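Local atomic coordinates of globin (Chloroflexus aurantiacus, PDB entry 5D1V), a protein that binds heme and, as a group II truncated hemoglobin, probably binds and carries oxygen at the heme iron. Residues A[68-71]-A[72-75]; A[48-51]-A[52-55]; A[116-119]-A[120-123]. All coordinates share one frame; numbering follows the deposited sequence.

Contact 1 of 3, residues A[68-71]-A[72-75]; sequences HPRL and RMRH. With HEM (protoporphyrin IX containing Fe), chain C.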
loop_
_atom_site.group_PDB
_atom_site.type_symbol
_atom_site.label_atom_id
_atom_site.label_comp_id
_atom_site.label_asym_id
_atom_site.label_seq_id
_atom_site.Cartn_x
_atom_site.Cartn_y
_atom_site.Cartn_z
ATOM N N HIS A 68 25.976 16.732 5.831
ATOM C CA HIS A 68 25.409 15.900 4.780
ATOM C C HIS A 68 24.463 14.877 5.407
ATOM O O HIS A 68 24.709 14.398 6.520
ATOM C CB HIS A 68 26.520 15.212 3.990
ATOM C CG HIS A 68 26.056 14.545 2.728
ATOM N ND1 HIS A 68 25.432 13.316 2.718
ATOM C CD2 HIS A 68 26.172 14.925 1.432
ATOM C CE1 HIS A 68 25.169 12.974 1.464
ATOM N NE2 HIS A 68 25.625 13.923 0.669
ATOM N N PRO A 69 23.364 14.544 4.716
ATOM C CA PRO A 69 22.428 13.595 5.326
ATOM C C PRO A 69 23.035 12.222 5.630
ATOM O O PRO A 69 22.755 11.688 6.703
ATOM C CB PRO A 69 21.296 13.510 4.288
ATOM C CG PRO A 69 21.352 14.832 3.597
ATOM C CD PRO A 69 22.818 15.117 3.473
ATOM N N ARG A 70 23.866 11.670 4.752
ATOM C CA ARG A 70 24.497 10.363 5.012
ATOM C C ARG A 70 23.509 9.381 5.630
ATOM O O ARG A 70 23.815 8.735 6.645
ATOM C CB ARG A 70 25.700 10.529 5.937
ATOM C CG ARG A 70 26.850 11.289 5.326
ATOM C CD ARG A 70 27.792 11.784 6.390
ATOM N NE ARG A 70 27.273 12.979 7.040
ATOM C CZ ARG A 70 27.814 13.543 8.114
ATOM N NH1 ARG A 70 28.902 13.010 8.672
ATOM N NH2 ARG A 70 27.265 14.640 8.620
ATOM N N LEU A 71 22.316 9.269 5.041
ATOM C CA LEU A 71 21.250 8.564 5.743
ATOM C C LEU A 71 21.566 7.095 5.971
ATOM O O LEU A 71 21.355 6.576 7.072
ATOM C CB LEU A 71 19.924 8.702 5.005
ATOM C CG LEU A 71 19.312 10.106 4.911
ATOM C CD1 LEU A 71 17.930 10.045 4.274
ATOM C CD2 LEU A 71 19.263 10.813 6.281
ATOM N N ARG A 72 22.097 6.407 4.970
ATOM C CA ARG A 72 22.452 5.003 5.203
ATOM C C ARG A 72 23.443 4.819 6.361
ATOM O O ARG A 72 23.322 3.873 7.155
ATOM C CB ARG A 72 23.008 4.396 3.913
ATOM C CG ARG A 72 21.927 4.234 2.852
ATOM C CD ARG A 72 22.487 3.973 1.447
ATOM N NE ARG A 72 21.454 4.204 0.433
ATOM C CZ ARG A 72 21.199 5.377 -0.157
ATOM N NH1 ARG A 72 21.919 6.454 0.143
ATOM N NH2 ARG A 72 20.216 5.478 -1.053
ATOM N N MET A 73 24.411 5.723 6.475
ATOM C CA MET A 73 25.345 5.685 7.589
ATOM C C MET A 73 24.607 5.954 8.908
ATOM O O MET A 73 24.856 5.269 9.914
ATOM C CB MET A 73 26.478 6.703 7.377
ATOM C CG MET A 73 27.415 6.831 8.548
ATOM S SD MET A 73 28.489 8.274 8.357
ATOM C CE MET A 73 27.543 9.506 9.285
ATOM N N ARG A 74 23.680 6.911 8.907
ATOM C CA ARG A 74 23.031 7.292 10.154
ATOM C C ARG A 74 22.066 6.232 10.628
ATOM O O ARG A 74 21.735 6.197 11.814
ATOM C CB ARG A 74 22.280 8.614 10.020
ATOM C CG ARG A 74 23.127 9.846 9.847
ATOM C CD ARG A 74 22.219 11.064 9.814
ATOM N NE ARG A 74 22.870 12.240 9.257
ATOM C CZ ARG A 74 23.496 13.156 9.977
ATOM N NH1 ARG A 74 23.573 13.055 11.296
ATOM N NH2 ARG A 74 24.043 14.180 9.370
ATOM N N HIS A 75 21.613 5.361 9.724
ATOM C CA HIS A 75 20.661 4.330 10.109
ATOM C C HIS A 75 21.355 3.011 10.469
ATOM O O HIS A 75 20.698 2.076 10.891
ATOM C CB HIS A 75 19.628 4.086 9.007
ATOM C CG HIS A 75 18.621 5.173 8.881
ATOM N ND1 HIS A 75 18.926 6.424 8.366
ATOM C CD2 HIS A 75 17.311 5.217 9.220
ATOM C CE1 HIS A 75 17.824 7.166 8.367
ATOM N NE2 HIS A 75 16.850 6.462 8.895
HETATM C CHA HEM C . 16.410 9.172 11.649
HETATM C CHB HEM C . 15.002 9.757 7.037
HETATM C CHC HEM C . 13.969 4.996 6.790
HETATM C CHD HEM C . 14.289 4.834 11.627
HETATM C C1A HEM C . 16.170 9.732 10.421
HETATM C C2A HEM C . 16.548 11.072 10.005
HETATM C C3A HEM C . 16.167 11.226 8.729
HETATM C C4A HEM C . 15.534 9.982 8.294
HETATM C CMA HEM C . 16.297 12.452 7.772
HETATM C CAA HEM C . 17.278 12.090 10.909
HETATM C CBA HEM C . 18.752 12.083 10.474
HETATM C CGA HEM C . 19.549 12.925 11.456
HETATM O O1A HEM C . 19.705 12.516 12.631
HETATM O O2A HEM C . 20.045 14.003 11.068
HETATM C C1B HEM C . 14.614 8.514 6.559
HETATM C C2B HEM C . 14.219 8.197 5.204
HETATM C C3B HEM C . 13.957 6.871 5.161
HETATM C C4B HEM C . 14.141 6.327 6.467
HETATM C CMB HEM C . 14.137 9.231 4.055
HETATM C CAB HEM C . 13.485 5.965 4.003
HETATM C CBB HEM C . 12.975 6.534 2.910
HETATM C C1C HEM C . 13.935 4.522 8.079
HETATM C C2C HEM C . 13.557 3.180 8.498
HETATM C C3C HEM C . 13.667 3.172 9.852
HETATM C C4C HEM C . 14.075 4.476 10.315
HETATM C CMC HEM C . 13.165 2.035 7.519
HETATM C CAC HEM C . 13.340 2.027 10.809
HETATM C CBC HEM C . 12.406 1.189 10.373
HETATM C C1D HEM C . 14.949 5.962 12.060
HETATM C C2D HEM C . 15.402 6.246 13.417
HETATM C C3D HEM C . 16.004 7.451 13.410
HETATM C C4D HEM C . 15.935 7.960 12.054
HETATM C CMD HEM C . 15.229 5.301 14.616
HETATM C CAD HEM C . 16.649 8.191 14.592
HETATM C CBD HEM C . 15.614 9.156 15.150
HETATM C CGD HEM C . 16.163 9.963 16.288
HETATM O O1D HEM C . 15.332 10.561 17.020
HETATM O O2D HEM C . 17.411 9.995 16.472
HETATM N NA HEM C . 15.570 9.094 9.342
HETATM N NB HEM C . 14.561 7.350 7.298
HETATM N NC HEM C . 14.268 5.253 9.203
HETATM N ND HEM C . 15.300 7.029 11.275
HETATM FE FE HEM C . 14.884 7.166 9.298
HETATM O O HOH W 1 12.930 7.906 9.845
#

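Contact 2 of 3, residues A[48-51]-A[52-55]; sequences QRLF and LMQY. With HEM (protoporphyrin IX containing Fe), chain C.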
loop_
_atom_site.group_PDB
_atom_site.type_symbol
_atom_site.label_atom_id
_atom_site.label_comp_id
_atom_site.label_asym_id
_atom_site.label_seq_id
_atom_site.Cartn_x
_atom_site.Cartn_y
_atom_site.Cartn_z
ATOM N N GLN A 48 14.161 15.141 10.879
ATOM C CA GLN A 48 13.562 14.508 9.720
ATOM C C GLN A 48 12.788 15.535 8.874
ATOM O O GLN A 48 12.881 15.521 7.638
ATOM C CB GLN A 48 12.636 13.382 10.118
ATOM C CG GLN A 48 12.227 12.576 8.876
ATOM C CD GLN A 48 11.087 11.674 9.134
ATOM O OE1 GLN A 48 10.067 12.099 9.670
ATOM N NE2 GLN A 48 11.238 10.407 8.757
ATOM N N ARG A 49 12.004 16.399 9.519
ATOM C CA ARG A 49 11.286 17.458 8.804
ATOM C C ARG A 49 12.249 18.321 7.987
ATOM O O ARG A 49 12.005 18.547 6.800
ATOM C CB ARG A 49 10.482 18.350 9.747
ATOM C CG ARG A 49 9.708 19.454 9.001
ATOM C CD ARG A 49 8.902 20.329 9.912
ATOM N NE ARG A 49 9.637 20.701 11.122
ATOM C CZ ARG A 49 10.354 21.808 11.278
ATOM N NH1 ARG A 49 10.445 22.726 10.311
ATOM N NH2 ARG A 49 10.974 22.002 12.428
ATOM N N LEU A 50 13.349 18.772 8.604
ATOM C CA LEU A 50 14.284 19.646 7.909
ATOM C C LEU A 50 14.928 18.921 6.724
ATOM O O LEU A 50 15.132 19.515 5.660
ATOM C CB LEU A 50 15.359 20.153 8.852
ATOM C CG LEU A 50 14.805 21.019 9.997
ATOM C CD1 LEU A 50 15.930 21.407 10.948
ATOM C CD2 LEU A 50 14.077 22.261 9.514
ATOM N N PHE A 51 15.220 17.637 6.894
ATOM C CA PHE A 51 15.769 16.861 5.801
ATOM C C PHE A 51 14.806 16.821 4.621
ATOM O O PHE A 51 15.203 17.076 3.487
ATOM C CB PHE A 51 16.085 15.420 6.190
ATOM C CG PHE A 51 16.402 14.581 4.991
ATOM C CD1 PHE A 51 17.581 14.782 4.283
ATOM C CD2 PHE A 51 15.468 13.690 4.480
ATOM C CE1 PHE A 51 17.857 14.053 3.131
ATOM C CE2 PHE A 51 15.717 12.962 3.333
ATOM C CZ PHE A 51 16.926 13.142 2.644
ATOM N N LEU A 52 13.547 16.476 4.883
ATOM C CA LEU A 52 12.583 16.382 3.803
ATOM C C LEU A 52 12.446 17.729 3.099
ATOM O O LEU A 52 12.418 17.808 1.860
ATOM C CB LEU A 52 11.230 15.908 4.320
ATOM C CG LEU A 52 11.254 14.478 4.877
ATOM C CD1 LEU A 52 9.930 14.159 5.592
ATOM C CD2 LEU A 52 11.548 13.455 3.788
ATOM N N MET A 53 12.372 18.787 3.890
ATOM C CA MET A 53 12.252 20.131 3.332
ATOM C C MET A 53 13.398 20.427 2.372
ATOM O O MET A 53 13.200 20.941 1.265
ATOM C CB MET A 53 12.230 21.183 4.455
ATOM C CG MET A 53 10.943 21.152 5.266
ATOM S SD MET A 53 11.042 22.154 6.757
ATOM C CE MET A 53 11.475 23.730 6.070
ATOM N N GLN A 54 14.602 20.097 2.800
ATOM C CA GLN A 54 15.797 20.330 1.998
ATOM C C GLN A 54 15.854 19.456 0.760
ATOM O O GLN A 54 16.142 19.936 -0.327
ATOM C CB GLN A 54 17.036 20.087 2.841
ATOM C CG GLN A 54 18.348 20.294 2.095
ATOM C CD GLN A 54 19.535 20.110 3.016
ATOM O OE1 GLN A 54 19.808 20.953 3.868
ATOM N NE2 GLN A 54 20.224 18.981 2.869
ATOM N N TYR A 55 15.573 18.170 0.933
ATOM C CA TYR A 55 15.686 17.228 -0.175
ATOM C C TYR A 55 14.786 17.635 -1.337
ATOM O O TYR A 55 15.196 17.594 -2.506
ATOM C CB TYR A 55 15.359 15.802 0.271
ATOM C CG TYR A 55 15.588 14.807 -0.857
ATOM C CD1 TYR A 55 16.860 14.290 -1.102
ATOM C CD2 TYR A 55 14.556 14.441 -1.715
ATOM C CE1 TYR A 55 17.082 13.417 -2.152
ATOM C CE2 TYR A 55 14.781 13.560 -2.778
ATOM C CZ TYR A 55 16.046 13.057 -2.979
ATOM O OH TYR A 55 16.299 12.197 -4.020
HETATM C CHA HEM C . 16.410 9.172 11.649
HETATM C CHB HEM C . 15.002 9.757 7.037
HETATM C CHC HEM C . 13.969 4.996 6.790
HETATM C CHD HEM C . 14.289 4.834 11.627
HETATM C C1A HEM C . 16.170 9.732 10.421
HETATM C C2A HEM C . 16.548 11.072 10.005
HETATM C C3A HEM C . 16.167 11.226 8.729
HETATM C C4A HEM C . 15.534 9.982 8.294
HETATM C CMA HEM C . 16.297 12.452 7.772
HETATM C CAA HEM C . 17.278 12.090 10.909
HETATM C CBA HEM C . 18.752 12.083 10.474
HETATM C CGA HEM C . 19.549 12.925 11.456
HETATM O O1A HEM C . 19.705 12.516 12.631
HETATM O O2A HEM C . 20.045 14.003 11.068
HETATM C C1B HEM C . 14.614 8.514 6.559
HETATM C C2B HEM C . 14.219 8.197 5.204
HETATM C C3B HEM C . 13.957 6.871 5.161
HETATM C C4B HEM C . 14.141 6.327 6.467
HETATM C CMB HEM C . 14.137 9.231 4.055
HETATM C CAB HEM C . 13.485 5.965 4.003
HETATM C CBB HEM C . 12.975 6.534 2.910
HETATM C C1C HEM C . 13.935 4.522 8.079
HETATM C C2C HEM C . 13.557 3.180 8.498
HETATM C C3C HEM C . 13.667 3.172 9.852
HETATM C C4C HEM C . 14.075 4.476 10.315
HETATM C CMC HEM C . 13.165 2.035 7.519
HETATM C CAC HEM C . 13.340 2.027 10.809
HETATM C CBC HEM C . 12.406 1.189 10.373
HETATM C C1D HEM C . 14.949 5.962 12.060
HETATM C C2D HEM C . 15.402 6.246 13.417
HETATM C C3D HEM C . 16.004 7.451 13.410
HETATM C C4D HEM C . 15.935 7.960 12.054
HETATM C CMD HEM C . 15.229 5.301 14.616
HETATM C CAD HEM C . 16.649 8.191 14.592
HETATM C CBD HEM C . 15.614 9.156 15.150
HETATM C CGD HEM C . 16.163 9.963 16.288
HETATM O O1D HEM C . 15.332 10.561 17.020
HETATM O O2D HEM C . 17.411 9.995 16.472
HETATM N NA HEM C . 15.570 9.094 9.342
HETATM N NB HEM C . 14.561 7.350 7.298
HETATM N NC HEM C . 14.268 5.253 9.203
HETATM N ND HEM C . 15.300 7.029 11.275
HETATM FE FE HEM C . 14.884 7.166 9.298
HETATM O O HOH W 1 12.930 7.906 9.845
#

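Contact 3 of 3, residues A[116-119]-A[120-123]; sequences AAQA and MMNR. With HEM (protoporphyrin IX containing Fe), chain C.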
loop_
_atom_site.group_PDB
_atom_site.type_symbol
_atom_site.label_atom_id
_atom_site.label_comp_id
_atom_site.label_asym_id
_atom_site.label_seq_id
_atom_site.Cartn_x
_atom_site.Cartn_y
_atom_site.Cartn_z
ATOM N N ALA A 116 14.402 4.845 -1.190
ATOM C CA ALA A 116 15.206 5.149 -0.007
ATOM C C ALA A 116 14.985 4.120 1.117
ATOM O O ALA A 116 15.948 3.702 1.795
ATOM C CB ALA A 116 14.883 6.524 0.473
ATOM N N ALA A 117 13.732 3.733 1.324
ATOM C CA ALA A 117 13.411 2.758 2.367
ATOM C C ALA A 117 14.074 1.409 2.080
ATOM O O ALA A 117 14.572 0.771 2.982
ATOM C CB ALA A 117 11.924 2.584 2.508
ATOM N N GLN A 118 14.038 0.969 0.831
ATOM C CA GLN A 118 14.712 -0.267 0.422
ATOM C C GLN A 118 16.205 -0.162 0.665
ATOM O O GLN A 118 16.813 -1.059 1.282
ATOM C CB GLN A 118 14.423 -0.570 -1.054
ATOM C CG GLN A 118 15.116 -1.807 -1.610
ATOM C CD GLN A 118 14.541 -3.138 -1.102
ATOM O OE1 GLN A 118 13.584 -3.173 -0.327
ATOM N NE2 GLN A 118 15.115 -4.243 -1.579
ATOM N N ALA A 119 16.796 0.929 0.192
ATOM C CA ALA A 119 18.241 1.125 0.310
ATOM C C ALA A 119 18.754 1.335 1.761
ATOM O O ALA A 119 19.969 1.304 2.006
ATOM C CB ALA A 119 18.642 2.293 -0.551
ATOM N N MET A 120 17.861 1.568 2.708
ATOM C CA MET A 120 18.237 1.752 4.098
ATOM C C MET A 120 18.436 0.411 4.810
ATOM O O MET A 120 18.994 0.352 5.904
ATOM C CB MET A 120 17.168 2.557 4.825
ATOM C CG MET A 120 17.694 3.431 5.902
ATOM S SD MET A 120 18.629 4.806 5.206
ATOM C CE MET A 120 17.312 5.923 4.756
ATOM N N MET A 121 17.939 -0.667 4.232
ATOM C CA MET A 121 17.987 -1.942 4.933
ATOM C C MET A 121 19.438 -2.346 5.165
ATOM O O MET A 121 20.294 -2.153 4.291
ATOM C CB MET A 121 17.286 -3.062 4.163
ATOM C CG MET A 121 15.785 -2.860 4.051
ATOM S SD MET A 121 14.855 -4.325 3.540
ATOM C CE MET A 121 15.895 -5.708 3.963
ATOM N N ASN A 122 19.680 -2.985 6.306
ATOM C CA ASN A 122 21.024 -3.387 6.662
ATOM C C ASN A 122 21.136 -4.775 7.306
ATOM O O ASN A 122 22.237 -5.185 7.680
ATOM C CB ASN A 122 21.623 -2.321 7.571
ATOM C CG ASN A 122 20.794 -2.083 8.818
ATOM O OD1 ASN A 122 20.287 -3.025 9.407
ATOM N ND2 ASN A 122 20.651 -0.808 9.221
ATOM N N ARG A 123 20.034 -5.515 7.419
ATOM C CA ARG A 123 20.074 -6.856 8.031
ATOM C C ARG A 123 19.052 -7.778 7.379
ATOM O O ARG A 123 17.881 -7.402 7.303
ATOM C CB ARG A 123 19.791 -6.780 9.531
ATOM C CG ARG A 123 19.767 -8.148 10.218
ATOM C CD ARG A 123 20.846 -8.277 11.283
ATOM N NE ARG A 123 21.266 -9.665 11.518
ATOM C CZ ARG A 123 22.156 -10.335 10.775
ATOM N NH1 ARG A 123 22.741 -9.771 9.716
ATOM N NH2 ARG A 123 22.464 -11.587 11.093
HETATM C CHA HEM C . 16.410 9.172 11.649
HETATM C CHB HEM C . 15.002 9.757 7.037
HETATM C CHC HEM C . 13.969 4.996 6.790
HETATM C CHD HEM C . 14.289 4.834 11.627
HETATM C C1A HEM C . 16.170 9.732 10.421
HETATM C C2A HEM C . 16.548 11.072 10.005
HETATM C C3A HEM C . 16.167 11.226 8.729
HETATM C C4A HEM C . 15.534 9.982 8.294
HETATM C CMA HEM C . 16.297 12.452 7.772
HETATM C CAA HEM C . 17.278 12.090 10.909
HETATM C CBA HEM C . 18.752 12.083 10.474
HETATM C CGA HEM C . 19.549 12.925 11.456
HETATM O O1A HEM C . 19.705 12.516 12.631
HETATM O O2A HEM C . 20.045 14.003 11.068
HETATM C C1B HEM C . 14.614 8.514 6.559
HETATM C C2B HEM C . 14.219 8.197 5.204
HETATM C C3B HEM C . 13.957 6.871 5.161
HETATM C C4B HEM C . 14.141 6.327 6.467
HETATM C CMB HEM C . 14.137 9.231 4.055
HETATM C CAB HEM C . 13.485 5.965 4.003
HETATM C CBB HEM C . 12.975 6.534 2.910
HETATM C C1C HEM C . 13.935 4.522 8.079
HETATM C C2C HEM C . 13.557 3.180 8.498
HETATM C C3C HEM C . 13.667 3.172 9.852
HETATM C C4C HEM C . 14.075 4.476 10.315
HETATM C CMC HEM C . 13.165 2.035 7.519
HETATM C CAC HEM C . 13.340 2.027 10.809
HETATM C CBC HEM C . 12.406 1.189 10.373
HETATM C C1D HEM C . 14.949 5.962 12.060
HETATM C C2D HEM C . 15.402 6.246 13.417
HETATM C C3D HEM C . 16.004 7.451 13.410
HETATM C C4D HEM C . 15.935 7.960 12.054
HETATM C CMD HEM C . 15.229 5.301 14.616
HETATM C CAD HEM C . 16.649 8.191 14.592
HETATM C CBD HEM C . 15.614 9.156 15.150
HETATM C CGD HEM C . 16.163 9.963 16.288
HETATM O O1D HEM C . 15.332 10.561 17.020
HETATM O O2D HEM C . 17.411 9.995 16.472
HETATM N NA HEM C . 15.570 9.094 9.342
HETATM N NB HEM C . 14.561 7.350 7.298
HETATM N NC HEM C . 14.268 5.253 9.203
HETATM N ND HEM C . 15.300 7.029 11.275
HETATM FE FE HEM C . 14.884 7.166 9.298
HETATM O O HOH W 1 12.930 7.906 9.845
#

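Contact 1 of 3, residues A[68-71]-A[72-75]
The proximal histidine His75 and the carbonyl of Leu71, one turn earlier, form a local contact at the short helix 71-74, which stands in a truncated hemoglobin where full-length globins carry the longer F helix. His75 NE2 binds the heme iron at 2.1 Å, and a water holds the other axial position at 2.2 Å. On the far edge of the imidazole, ND1 donates to Leu71 O at 2.8 Å, with the oxygen close to the ring plane. The same oxygen takes the backbone N-H of His75, so two bonds from one residue grip it, and ND1 stands well out of the carbonyl plane. Bound at both nitrogens, the ring has its rotation fixed, and the ND1 bond would be expected to make the imidazole a somewhat stronger donor to the iron. Leu71 itself turns its methyls to the porphyrin rim, CD2 lying 3.7 Å from the heme methyl CMA.

Arg70 occupies the N-cap position, and the chain ahead of it is tied down by Arg74. An extended chain from CG to NE carries the Arg74 guanidinium back over the turn, where NE donates to Pro69 O at 2.6 Å and NH2 to His68 O at 2.9 Å, both acceptors near its plane; NH2 also bonds Arg66 O. One face of the group looks onto the heme propionate oxygen O2A, while Tyr62 and Arg66 hydrogen-bond the heme. Arg70 CD lies beside Met73 CE, and a bend at chi3 (-79°) turns NE back toward His68 O, to which it donates at 3.0 Å. That oxygen therefore accepts Arg70 NE and Arg74 NH2 from opposite faces of its carbonyl plane.

Contact 2 of 3, residues A[48-51]-A[52-55]
The Phe51 ring and the CB of Tyr55 meet at the apolar centre, one turn apart on helix 42-55. Tyr55 CB sits over one face of the phenyl ring as a CH-pi contact, 4.2 Å from the centroid and displaced toward the CZ end. The two side chains run alongside each other, but their rings are inclined by 37° and so neither stack nor meet edge to face. The ring of Tyr55 stacks instead on Tyr112. Phe51 CB comes within 3.4 Å of the heme methyl CMA at the porphyrin rim, and chi1 of 169°, with CG anti to the backbone N, sets the ring beside the same methyl, CG 3.5 Å from CMA. Leu52 closes in from the neighbouring position, its CD2 4.0 Å from Phe51 CD2.

Away from the heme, Met53 SD is shared by Arg49 and Leu50, lying 3.6 Å from Arg49 NH1 and 4.1 Å from Leu50 CD2. At the polar edge, Gln54 OE1 accepts the amide N-H of Ser63, joining this helix to helix 61-66. Four successive backbone bonds, from Leu52 N to Gln48 O through Tyr55 N to Phe51 O, carry these side chains on regular alpha-helical turns, as on the E helix that flanks the distal heme pocket in the globin fold.

Contact 3 of 3, residues A[116-119]-A[120-123]
Met120 bears on the heme through its terminal methyl, and its CB packs at 3.5 Å against the carbonyl oxygen of Ala116, one turn back. Bends at chi2 and chi3 (70° and 81°) fold the thioether toward the porphyrin, bringing CE to 3.5 Å from the pyrrole carbon C3B. Ala116 and Ala117 meet the vinyl group on the same pyrrole; Ala117 CB lies 4.0 Å from the vinyl carbon CAB. Small methyls here let the helix backbone come close to the heme edge. The helix, 105-119, corresponds to the H helix of the globin fold, and its C-terminal end thus forms part of the heme pocket.

Beyond this first shell, around the end of the helix, Met120 N makes a weak bond to Ala117 O at 3.4 Å, and Met121 N donates to Gln118 O at 3.2 Å, the donor lying well above the carbonyl plane. Met121 folds back over that turn, its CB and CG both 3.5 Å from Gln118 O, and its side chain also touches Pro82 and Arg85. Gln118 OE1 accepts from Arg85 NH1, which ties the helix end to helix 82-98. Farther along, Asn122 anchors the tail through ND2 to Phe78 O and OD1 to Ile80 N.

How the contacts relate
Along the chain contact 2 comes first, on helix 42-55, then contact 1 around helix 71-74, and last contact 3 at the end of helix 105-119; all three border the one heme. Contact 1 touches both others, its centre about 13 Å from that of contact 2 and about 11 Å from that of contact 3. Pro69 and Leu71 pack on Phe51, while Met120 SD lies against His75 and Leu71. Contacts 2 and 3, with centres about 18 Å apart, do not touch. Parts of the chain distant in sequence thus border one cofactor, and the residue that binds its iron is packed directly against Met120, which follows helix 105-119.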